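Long-range contacts in lectin (Colocasia esculenta, PDB 5T20), which binds mannose-containing glycans, as expected of a monocot mannose-binding lectin of the beta-prism II fold, and is captured here with bound alpha-D-mannose residues: residues D[26-31]-D[88-93]; D[33-38]-D[47-52]; D[63-68]-D[78-83]. All coordinates share one frame; numbering follows the deposited sequence. Where two conformers were deposited one is given.

Contact 1 is the buried one, an apolar meeting of strands 26-30 and 89-92 from two different sheets of the beta prism, with no hydrogen bond between its segments. Contacts 2 and 3 lie farther from the centre and are mostly polar: in each, a strand and the residues before it are laced to a loop by serine or threonine hydroxyls and backbone bonds. They resemble one another closely, S47 and T49 matching S79 and S81. Contact 2 holds mannose through D33 and N35, whereas in contact 3 K63 and E65 stand at the matching positions, and the E65 carboxylate takes a water. Strands 26-30 and 36-39 are sheet neighbours, joining contacts 1 and 2, and I68 reaches contact 2 from contact 3.

Contact 1: residues D[26-31]-D[88-93]; sequences HQLVMQ and YVLILR. With MAN (alpha-D-mannopyranose), chain T.
L92 pushes its CD2 methyl against the backbone of strand 26-30, where it lies 3.5 Å from H26 O and 3.8 Å from L28 N. Its CG stands anti to the backbone N (chi1 179°), which carries the isobutyl end across the gap between the two strands. The same methyl is 4.0 Å from H26 CB, so one branch of a single leucine meets both the main chain and the side chains of H26 and L28. A second apolar pair lies beside it: L28 CD2 and L90 CD2 approach to 3.9 Å, the two side chains crossing obliquely. No hydrogen bond links the segments, and the strand axes stay 8.8 Å apart at an angle of 133°; the leucines fill the space between sheets.

Polar groups turn elsewhere. The H26 ring passes R93 O obliquely, while its ND1 is hydrogen-bonded to G41 N. At the far end, Q31 extends toward sugar: NE2 gives a bond of 3.1 Å to O3 of the mannose of chain T and a weak one to O2, and OE1 is held by Y39.

Strand 36-39 flanks 26-30 in its sheet, with L36 and L38 against L28. Strand 19-23, on the other border of 26-30, sends L21 onto L90 and L92; in the second sheet strand 98-107, the neighbour of 89-92, packs I100 against L90.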
loop_
_atom_site.group_PDB
_atom_site.type_symbol
_atom_site.label_atom_id
_atom_site.label_comp_id
_atom_site.label_asym_id
_atom_site.label_seq_id
_atom_site.Cartn_x
_atom_site.Cartn_y
_atom_site.Cartn_z
ATOM N N HIS D 26 -15.402 2.762 -0.180
ATOM C CA HIS D 26 -15.001 1.432 0.293
ATOM C C HIS D 26 -14.564 1.451 1.726
ATOM O O HIS D 26 -13.859 2.374 2.159
ATOM C CB HIS D 26 -13.887 0.809 -0.573
ATOM C CG HIS D 26 -14.053 1.023 -2.051
ATOM N ND1 HIS D 26 -15.073 0.412 -2.767
ATOM C CD2 HIS D 26 -13.294 1.750 -2.904
ATOM C CE1 HIS D 26 -14.914 0.802 -4.022
ATOM N NE2 HIS D 26 -13.849 1.595 -4.157
ATOM N N GLN D 27 -14.932 0.395 2.458
ATOM C CA GLN D 27 -14.546 0.208 3.871
ATOM C C GLN D 27 -14.174 -1.239 4.114
ATOM O O GLN D 27 -14.937 -2.111 3.731
ATOM C CB GLN D 27 -15.690 0.577 4.846
ATOM C CG GLN D 27 -16.209 2.002 4.792
ATOM C CD GLN D 27 -17.368 2.134 5.746
ATOM O OE1 GLN D 27 -17.188 2.356 6.944
ATOM N NE2 GLN D 27 -18.580 1.924 5.253
ATOM N N LEU D 28 -13.059 -1.499 4.780
ATOM C CA LEU D 28 -12.671 -2.876 5.150
ATOM C C LEU D 28 -12.679 -2.900 6.674
ATOM O O LEU D 28 -11.832 -2.260 7.284
ATOM C CB LEU D 28 -11.291 -3.271 4.568
ATOM C CG LEU D 28 -10.765 -4.664 4.998
ATOM C CD1 LEU D 28 -11.674 -5.790 4.467
ATOM C CD2 LEU D 28 -9.331 -4.885 4.515
ATOM N N VAL D 29 -13.684 -3.542 7.271
ATOM C CA VAL D 29 -13.955 -3.487 8.709
ATOM C C VAL D 29 -13.732 -4.812 9.456
ATOM O O VAL D 29 -14.375 -5.817 9.132
ATOM C CB VAL D 29 -15.424 -3.021 8.973
ATOM C CG1 VAL D 29 -15.618 -2.586 10.423
ATOM C CG2 VAL D 29 -15.883 -1.912 8.008
ATOM N N MET D 30 -12.930 -4.772 10.535
ATOM C CA MET D 30 -12.796 -5.918 11.454
ATOM C C MET D 30 -13.857 -5.701 12.503
ATOM O O MET D 30 -13.655 -4.948 13.457
ATOM C CB MET D 30 -11.385 -6.012 12.070
ATOM C CG MET D 30 -11.196 -7.231 12.965
ATOM S SD MET D 30 -11.303 -8.809 12.057
ATOM C CE MET D 30 -12.819 -9.483 12.735
ATOM N N GLN D 31 -15.017 -6.262 12.273
ATOM C CA GLN D 31 -16.173 -6.023 13.120
ATOM C C GLN D 31 -16.099 -6.704 14.476
ATOM O O GLN D 31 -15.391 -7.699 14.643
ATOM C CB GLN D 31 -17.449 -6.441 12.396
ATOM C CG GLN D 31 -17.610 -5.747 11.066
ATOM C CD GLN D 31 -18.915 -6.029 10.380
ATOM O OE1 GLN D 31 -19.350 -5.248 9.556
ATOM N NE2 GLN D 31 -19.573 -7.131 10.711
ATOM N N TYR D 88 5.515 -5.823 4.918
ATOM C CA TYR D 88 4.385 -5.830 3.992
ATOM C C TYR D 88 3.410 -4.689 4.303
ATOM O O TYR D 88 3.515 -4.046 5.351
ATOM C CB TYR D 88 3.659 -7.191 4.086
ATOM C CG TYR D 88 4.447 -8.340 3.484
ATOM C CD1 TYR D 88 4.057 -8.925 2.285
ATOM C CD2 TYR D 88 5.586 -8.837 4.112
ATOM C CE1 TYR D 88 4.774 -9.986 1.730
ATOM C CE2 TYR D 88 6.343 -9.855 3.537
ATOM C CZ TYR D 88 5.942 -10.415 2.334
ATOM O OH TYR D 88 6.643 -11.452 1.784
ATOM N N VAL D 89 2.472 -4.439 3.373
ATOM C CA VAL D 89 1.434 -3.448 3.555
ATOM C C VAL D 89 0.159 -3.977 2.915
ATOM O O VAL D 89 0.209 -4.608 1.865
ATOM C CB VAL D 89 1.836 -2.033 3.022
ATOM C CG1 VAL D 89 2.087 -2.025 1.510
ATOM C CG2 VAL D 89 0.803 -0.970 3.414
ATOM N N LEU D 90 -0.960 -3.770 3.587
ATOM C CA LEU D 90 -2.276 -4.039 3.056
ATOM C C LEU D 90 -2.848 -2.682 2.642
ATOM O O LEU D 90 -2.921 -1.769 3.472
ATOM C CB LEU D 90 -3.161 -4.730 4.106
ATOM C CG LEU D 90 -4.680 -4.750 3.806
ATOM C CD1 LEU D 90 -5.018 -5.694 2.625
ATOM C CD2 LEU D 90 -5.478 -5.132 5.073
ATOM N N ILE D 91 -3.240 -2.537 1.370
ATOM C CA ILE D 91 -3.799 -1.285 0.902
ATOM C C ILE D 91 -5.249 -1.499 0.489
ATOM O O ILE D 91 -5.515 -2.331 -0.371
ATOM C CB ILE D 91 -2.995 -0.658 -0.284
ATOM C CG1 ILE D 91 -1.449 -0.610 -0.007
ATOM C CG2 ILE D 91 -3.568 0.738 -0.655
ATOM C CD1 ILE D 91 -0.612 -0.157 -1.249
ATOM N N LEU D 92 -6.164 -0.700 1.051
ATOM C CA LEU D 92 -7.540 -0.646 0.561
ATOM C C LEU D 92 -7.467 0.402 -0.548
ATOM O O LEU D 92 -7.402 1.598 -0.251
ATOM C CB LEU D 92 -8.584 -0.301 1.656
ATOM C CG LEU D 92 -10.031 -0.222 1.121
ATOM C CD1 LEU D 92 -10.505 -1.583 0.577
ATOM C CD2 LEU D 92 -10.988 0.292 2.177
ATOM N N ARG D 93 -7.296 -0.056 -1.802
ATOM C CA ARG D 93 -7.061 0.839 -2.966
ATOM C C ARG D 93 -8.279 1.640 -3.343
ATOM O O ARG D 93 -9.405 1.229 -3.039
ATOM C CB ARG D 93 -6.586 -0.029 -4.166
ATOM C CG ARG D 93 -5.327 -0.809 -3.767
ATOM C CD ARG D 93 -4.667 -1.609 -4.868
ATOM N NE ARG D 93 -5.407 -1.871 -5.999
ATOM C CZ ARG D 93 -5.030 -2.585 -7.105
ATOM N NH1 ARG D 93 -3.854 -3.183 -7.153
ATOM N NH2 ARG D 93 -5.846 -2.648 -8.146
HETATM C C1 MAN T . -23.052 -10.766 8.736
HETATM C C2 MAN T . -22.676 -9.703 9.772
HETATM C C3 MAN T . -23.068 -8.319 9.253
HETATM C C4 MAN T . -22.416 -8.064 7.893
HETATM C C5 MAN T . -22.713 -9.164 6.906
HETATM C C6 MAN T . -21.744 -8.965 5.745
HETATM O O1 MAN T . -24.490 -10.774 8.555
HETATM O O2 MAN T . -21.260 -9.749 10.051
HETATM O O3 MAN T . -22.574 -7.328 10.166
HETATM O O4 MAN T . -22.881 -6.828 7.346
HETATM O O5 MAN T . -22.414 -10.463 7.458
HETATM O O6 MAN T . -22.167 -9.781 4.657
#

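Contact 2: residues D[33-38]-D[47-52]; sequences DCNLVL and SNTHGN. With MAN (alpha-D-mannopyranose), chain T; MAN (alpha-D-mannopyranose), chain B; MAN (alpha-D-mannopyranose), chain C.
N35 OD1 is gripped by two backbone N-H groups of the loop 47-52. T49 N gives it a bond of 3.1 Å at 167°, arriving from above the carbonyl plane, and N48 N adds a weak one. With CG anti to the backbone N (chi1 -159°), the amide bridges loop and sugar: its other end, ND2, donates to O2 of the mannose of chain T at 2.8 Å and also to Q46 OE1.

The same sugar hydroxyl donates to D33 OD2 at 2.6 Å. That carboxylate oxygen is shared with H50 ND1, at 2.7 Å and nearly straight (177°). OD2 lies in the plane of the H50 ring, at its edge, while the carboxylate itself is turned steeply across the ring, so that ND1 meets OD2 from above the carboxylate plane. D33 OD1 meanwhile accepts from N35 N, forming an Asx turn, and from Q31 NE2.

Hydroxyls and main chain close the rest. S47 OG accepts from L36 N at 2.8 Å and donates to T49 OG1, and T49 OG1 in turn donates to C34 O, so the hydrogen bonds run in one direction from L36 N to C34 O. S47 N returns to L36 O, and G51 N, within the type II turn from T49 to N52, meets D33 O at 2.8 Å. The C34-C56 disulfide ties this region to the chain that follows the loop.

Q31, D33, N35 and Y39 together bind the mannose of chain T, the QxDxNxVxY signature of this lectin family, with V37 CG1 against its C6. H50 and the loop amides thus act as a second shell, fixing the carboxylate and amide whose orientation lets one sugar hydroxyl be both donor and acceptor.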
loop_
_atom_site.group_PDB
_atom_site.type_symbol
_atom_site.label_atom_id
_atom_site.label_comp_id
_atom_site.label_asym_id
_atom_site.label_seq_id
_atom_site.Cartn_x
_atom_site.Cartn_y
_atom_site.Cartn_z
ATOM N N ASP D 33 -18.295 -8.507 15.761
ATOM C CA ASP D 33 -18.918 -9.835 15.691
ATOM C C ASP D 33 -17.961 -10.890 15.056
ATOM O O ASP D 33 -18.417 -11.974 14.688
ATOM C CB ASP D 33 -20.249 -9.755 14.910
ATOM C CG ASP D 33 -20.127 -9.527 13.405
ATOM O OD1 ASP D 33 -19.023 -9.145 12.939
ATOM O OD2 ASP D 33 -21.138 -9.713 12.694
ATOM N N CYS D 34 -16.650 -10.544 14.903
ATOM C CA CYS D 34 -15.567 -11.398 14.376
ATOM C C CYS D 34 -15.613 -11.567 12.836
ATOM O O CYS D 34 -14.830 -12.353 12.296
ATOM C CB CYS D 34 -15.543 -12.759 15.072
ATOM S SG CYS D 34 -13.945 -13.606 14.984
ATOM N N ASN D 35 -16.489 -10.824 12.129
ATOM C CA ASN D 35 -16.561 -10.914 10.668
ATOM C C ASN D 35 -15.721 -9.796 10.054
ATOM O O ASN D 35 -15.836 -8.642 10.468
ATOM C CB ASN D 35 -18.029 -10.840 10.181
ATOM C CG ASN D 35 -18.312 -11.401 8.794
ATOM O OD1 ASN D 35 -17.458 -12.023 8.147
ATOM N ND2 ASN D 35 -19.546 -11.215 8.310
ATOM N N LEU D 36 -14.864 -10.129 9.089
ATOM C CA LEU D 36 -14.070 -9.129 8.386
ATOM C C LEU D 36 -14.856 -8.776 7.104
ATOM O O LEU D 36 -15.099 -9.652 6.269
ATOM C CB LEU D 36 -12.637 -9.631 8.107
ATOM C CG LEU D 36 -11.770 -8.676 7.237
ATOM C CD1 LEU D 36 -11.365 -7.392 8.015
ATOM C CD2 LEU D 36 -10.548 -9.395 6.678
ATOM N N VAL D 37 -15.362 -7.527 7.001
ATOM C CA VAL D 37 -16.261 -7.194 5.903
ATOM C C VAL D 37 -15.748 -6.030 5.064
ATOM O O VAL D 37 -15.445 -4.951 5.579
ATOM C CB VAL D 37 -17.714 -6.885 6.413
ATOM C CG1 VAL D 37 -18.679 -6.679 5.247
ATOM C CG2 VAL D 37 -18.248 -7.968 7.359
ATOM N N LEU D 38 -15.728 -6.241 3.757
ATOM C CA LEU D 38 -15.425 -5.167 2.834
ATOM C C LEU D 38 -16.749 -4.649 2.294
ATOM O O LEU D 38 -17.412 -5.363 1.544
ATOM C CB LEU D 38 -14.483 -5.593 1.689
ATOM C CG LEU D 38 -13.686 -4.439 1.040
ATOM C CD1 LEU D 38 -12.529 -4.981 0.183
ATOM C CD2 LEU D 38 -14.573 -3.550 0.195
ATOM N N SER D 47 -15.361 -12.353 5.291
ATOM C CA SER D 47 -14.626 -13.535 5.711
ATOM C C SER D 47 -15.640 -14.630 6.067
ATOM O O SER D 47 -15.305 -15.813 6.061
ATOM C CB SER D 47 -13.700 -13.222 6.881
ATOM O OG SER D 47 -14.408 -12.722 8.002
ATOM N N ASN D 48 -16.901 -14.219 6.332
ATOM C CA ASN D 48 -18.037 -15.081 6.672
ATOM C C ASN D 48 -17.710 -15.805 7.988
ATOM O O ASN D 48 -17.799 -17.032 8.100
ATOM C CB ASN D 48 -18.373 -16.057 5.504
ATOM C CG ASN D 48 -19.813 -16.522 5.435
ATOM O OD1 ASN D 48 -20.560 -16.493 6.409
ATOM N ND2 ASN D 48 -20.231 -16.989 4.271
ATOM N N THR D 49 -17.280 -15.020 8.979
ATOM C CA THR D 49 -16.856 -15.568 10.268
ATOM C C THR D 49 -17.634 -14.927 11.441
ATOM O O THR D 49 -17.129 -14.885 12.567
ATOM C CB THR D 49 -15.329 -15.433 10.404
ATOM O OG1 THR D 49 -14.953 -14.091 10.127
ATOM C CG2 THR D 49 -14.551 -16.344 9.435
ATOM N N HIS D 50 -18.894 -14.496 11.205
ATOM C CA HIS D 50 -19.729 -13.925 12.279
ATOM C C HIS D 50 -19.864 -14.928 13.452
ATOM O O HIS D 50 -20.203 -16.083 13.222
ATOM C CB HIS D 50 -21.134 -13.527 11.752
ATOM C CG HIS D 50 -22.142 -13.281 12.845
ATOM N ND1 HIS D 50 -22.347 -12.015 13.371
ATOM C CD2 HIS D 50 -22.955 -14.153 13.484
ATOM C CE1 HIS D 50 -23.258 -12.158 14.319
ATOM N NE2 HIS D 50 -23.662 -13.426 14.421
ATOM N N GLY D 51 -19.584 -14.471 14.673
ATOM C CA GLY D 51 -19.709 -15.268 15.896
ATOM C C GLY D 51 -18.764 -16.451 16.073
ATOM O O GLY D 51 -18.971 -17.270 16.973
ATOM N N ASN D 52 -17.708 -16.551 15.244
ATOM C CA ASN D 52 -16.768 -17.673 15.328
ATOM C C ASN D 52 -15.782 -17.518 16.501
ATOM O O ASN D 52 -15.097 -18.481 16.863
ATOM C CB ASN D 52 -16.013 -17.848 14.007
ATOM C CG ASN D 52 -16.854 -18.386 12.872
ATOM O OD1 ASN D 52 -18.084 -18.497 12.954
ATOM N ND2 ASN D 52 -16.199 -18.751 11.791
HETATM C C1 MAN T . -23.052 -10.766 8.736
HETATM C C2 MAN T . -22.676 -9.703 9.772
HETATM C C3 MAN T . -23.068 -8.319 9.253
HETATM C C4 MAN T . -22.416 -8.064 7.893
HETATM C C5 MAN T . -22.713 -9.164 6.906
HETATM C C6 MAN T . -21.744 -8.965 5.745
HETATM O O1 MAN T . -24.490 -10.774 8.555
HETATM O O2 MAN T . -21.260 -9.749 10.051
HETATM O O3 MAN T . -22.574 -7.328 10.166
HETATM O O4 MAN T . -22.881 -6.828 7.346
HETATM O O5 MAN T . -22.414 -10.463 7.458
HETATM O O6 MAN T . -22.167 -9.781 4.657
HETATM C C1 MAN B . -23.603 -6.400 10.515
HETATM C C2 MAN B . -22.998 -5.252 11.308
HETATM C C3 MAN B . -22.389 -5.803 12.600
HETATM C C4 MAN B . -23.478 -6.549 13.412
HETATM C C5 MAN B . -24.084 -7.645 12.531
HETATM C C6 MAN B . -25.183 -8.408 13.284
HETATM O O2 MAN B . -24.040 -4.311 11.623
HETATM O O3 MAN B . -21.827 -4.725 13.363
HETATM O O4 MAN B . -22.886 -7.151 14.583
HETATM O O5 MAN B . -24.619 -7.047 11.325
HETATM O O6 MAN B . -25.966 -9.181 12.362
HETATM C C1 MAN C . -23.085 -9.079 3.802
HETATM C C2 MAN C . -23.451 -9.994 2.616
HETATM C C3 MAN C . -22.193 -10.213 1.743
HETATM C C4 MAN C . -21.575 -8.868 1.340
HETATM C C5 MAN C . -21.282 -8.038 2.581
HETATM C C6 MAN C . -20.639 -6.696 2.205
HETATM O O2 MAN C . -24.493 -9.357 1.832
HETATM O O3 MAN C . -22.533 -10.950 0.556
HETATM O O4 MAN C . -20.377 -9.078 0.581
HETATM O O5 MAN C . -22.526 -7.814 3.304
HETATM O O6 MAN C . -21.498 -5.993 1.294
#

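Contact 3: residues D[63-68]-D[78-83]; sequences KGELII and SSNSSS
In this beta-prism II lectin, the end of strand 75-78 and the loop after it run antiparallel to 63-68, joined at one non-hydrogen-bonded bridge, I67 with S78. Just beyond the bridge, S79 N donates to L66 O at 2.9 Å. L66 N answers by giving a nearly straight bond (174°) to S79 OG, also 2.9 Å long. From S79 OG the hydroxyls continue in one direction: it donates to S81 OG, which donates to G64 O at 2.8 Å. Both OG atoms sit between the backbone N and the carbonyl carbon (chi1 63° and 53°), the rotation that puts them side by side facing 64-66. Farther along, S83 N closes the contact on K63 O.

L66 turns its side chain into the prism against W77, L58 and I100, so this row of hydrogen bonds borders an apolar interior. On the partly exposed flank, E65 runs extended toward S78, whose OG also receives N80 N in an ST turn; the modelled E65-S78 separation is too short to trust in detail. The other carboxylate oxygen, E65 OE1, takes a hydrogen bond of 2.7 Å from a water that lies 3.0 Å from S82 OG.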
loop_
_atom_site.group_PDB
_atom_site.type_symbol
_atom_site.label_atom_id
_atom_site.label_comp_id
_atom_site.label_asym_id
_atom_site.label_seq_id
_atom_site.Cartn_x
_atom_site.Cartn_y
_atom_site.Cartn_z
ATOM N N LYS D 63 5.386 -11.891 6.858
ATOM C CA LYS D 63 5.540 -12.869 5.769
ATOM C C LYS D 63 4.385 -12.652 4.776
ATOM O O LYS D 63 4.258 -13.351 3.779
ATOM C CB LYS D 63 5.602 -14.316 6.291
ATOM C CG LYS D 63 6.935 -14.652 6.950
ATOM C CD LYS D 63 6.927 -16.049 7.536
ATOM C CE LYS D 63 8.235 -16.383 8.212
ATOM N NZ LYS D 63 8.135 -17.641 8.997
ATOM N N GLY D 64 3.583 -11.640 5.050
ATOM C CA GLY D 64 2.477 -11.270 4.177
ATOM C C GLY D 64 1.196 -12.027 4.375
ATOM O O GLY D 64 0.343 -12.042 3.481
ATOM N N GLU D 65 1.055 -12.667 5.538
ATOM C CA GLU D 65 -0.165 -13.384 5.850
ATOM C C GLU D 65 -1.052 -12.489 6.712
ATOM O O GLU D 65 -0.581 -11.890 7.682
ATOM C CB GLU D 65 0.146 -14.717 6.539
ATOM C CG GLU D 65 -1.036 -15.670 6.543
ATOM C CD GLU D 65 -0.798 -17.019 7.188
ATOM O OE1 GLU D 65 0.331 -17.282 7.657
ATOM O OE2 GLU D 65 -1.749 -17.829 7.204
ATOM N N LEU D 66 -2.326 -12.392 6.346
ATOM C CA LEU D 66 -3.300 -11.577 7.070
ATOM C C LEU D 66 -4.200 -12.503 7.869
ATOM O O LEU D 66 -4.791 -13.424 7.292
ATOM C CB LEU D 66 -4.086 -10.726 6.072
ATOM C CG LEU D 66 -5.040 -9.697 6.628
ATOM C CD1 LEU D 66 -4.292 -8.542 7.283
ATOM C CD2 LEU D 66 -5.985 -9.206 5.519
ATOM N N ILE D 67 -4.243 -12.330 9.193
ATOM C CA ILE D 67 -4.963 -13.311 10.024
ATOM C C ILE D 67 -5.969 -12.704 10.996
ATOM O O ILE D 67 -5.709 -11.690 11.637
ATOM C CB ILE D 67 -3.924 -14.189 10.817
ATOM C CG1 ILE D 67 -2.895 -14.858 9.872
ATOM C CG2 ILE D 67 -4.610 -15.282 11.696
ATOM C CD1 ILE D 67 -1.518 -15.074 10.480
ATOM N N ILE D 68 -7.110 -13.391 11.148
ATOM C CA ILE D 68 -8.075 -13.012 12.178
ATOM C C ILE D 68 -7.839 -13.991 13.324
ATOM O O ILE D 68 -7.912 -15.213 13.123
ATOM C CB ILE D 68 -9.565 -12.980 11.773
ATOM C CG1 ILE D 68 -9.855 -12.227 10.487
ATOM C CG2 ILE D 68 -10.454 -12.530 12.927
ATOM C CD1 ILE D 68 -11.347 -12.480 9.959
ATOM N N SER D 78 -7.587 -16.832 7.654
ATOM C CA SER D 78 -6.275 -16.455 7.154
ATOM C C SER D 78 -6.311 -16.259 5.629
ATOM O O SER D 78 -7.005 -17.002 4.921
ATOM C CB SER D 78 -5.241 -17.511 7.527
ATOM O OG SER D 78 -3.972 -17.100 7.050
ATOM N N SER D 79 -5.535 -15.274 5.128
ATOM C CA SER D 79 -5.389 -15.014 3.692
ATOM C C SER D 79 -4.603 -16.155 3.028
ATOM O O SER D 79 -4.708 -16.329 1.810
ATOM C CB SER D 79 -4.671 -13.682 3.467
ATOM O OG SER D 79 -3.357 -13.742 4.005
ATOM N N ASN D 80 -3.821 -16.935 3.840
ATOM C CA ASN D 80 -2.989 -18.073 3.393
ATOM C C ASN D 80 -2.045 -17.619 2.249
ATOM O O ASN D 80 -1.845 -18.346 1.272
ATOM C CB ASN D 80 -3.876 -19.261 2.961
ATOM C CG ASN D 80 -4.574 -19.946 4.104
ATOM O OD1 ASN D 80 -5.790 -19.818 4.285
ATOM N ND2 ASN D 80 -3.822 -20.705 4.894
ATOM N N SER D 81 -1.491 -16.402 2.384
ATOM C CA SER D 81 -0.623 -15.766 1.386
ATOM C C SER D 81 0.839 -15.588 1.873
ATOM O O SER D 81 1.536 -14.694 1.384
ATOM C CB SER D 81 -1.214 -14.415 0.975
ATOM O OG SER D 81 -1.496 -13.568 2.081
ATOM N N SER D 82 1.315 -16.475 2.771
ATOM C CA SER D 82 2.669 -16.441 3.348
ATOM C C SER D 82 3.752 -16.461 2.257
ATOM O O SER D 82 3.701 -17.271 1.336
ATOM C CB SER D 82 2.874 -17.585 4.334
ATOM O OG SER D 82 3.985 -17.319 5.176
ATOM N N SER D 83 4.703 -15.530 2.357
ATOM C CA SER D 83 5.756 -15.317 1.376
ATOM C C SER D 83 7.106 -15.040 2.085
ATOM O O SER D 83 7.285 -15.453 3.233
ATOM C CB SER D 83 5.336 -14.159 0.468
ATOM O OG SER D 83 6.241 -13.914 -0.588
HETATM O O HOH W 1 2.988 -16.860 7.971
#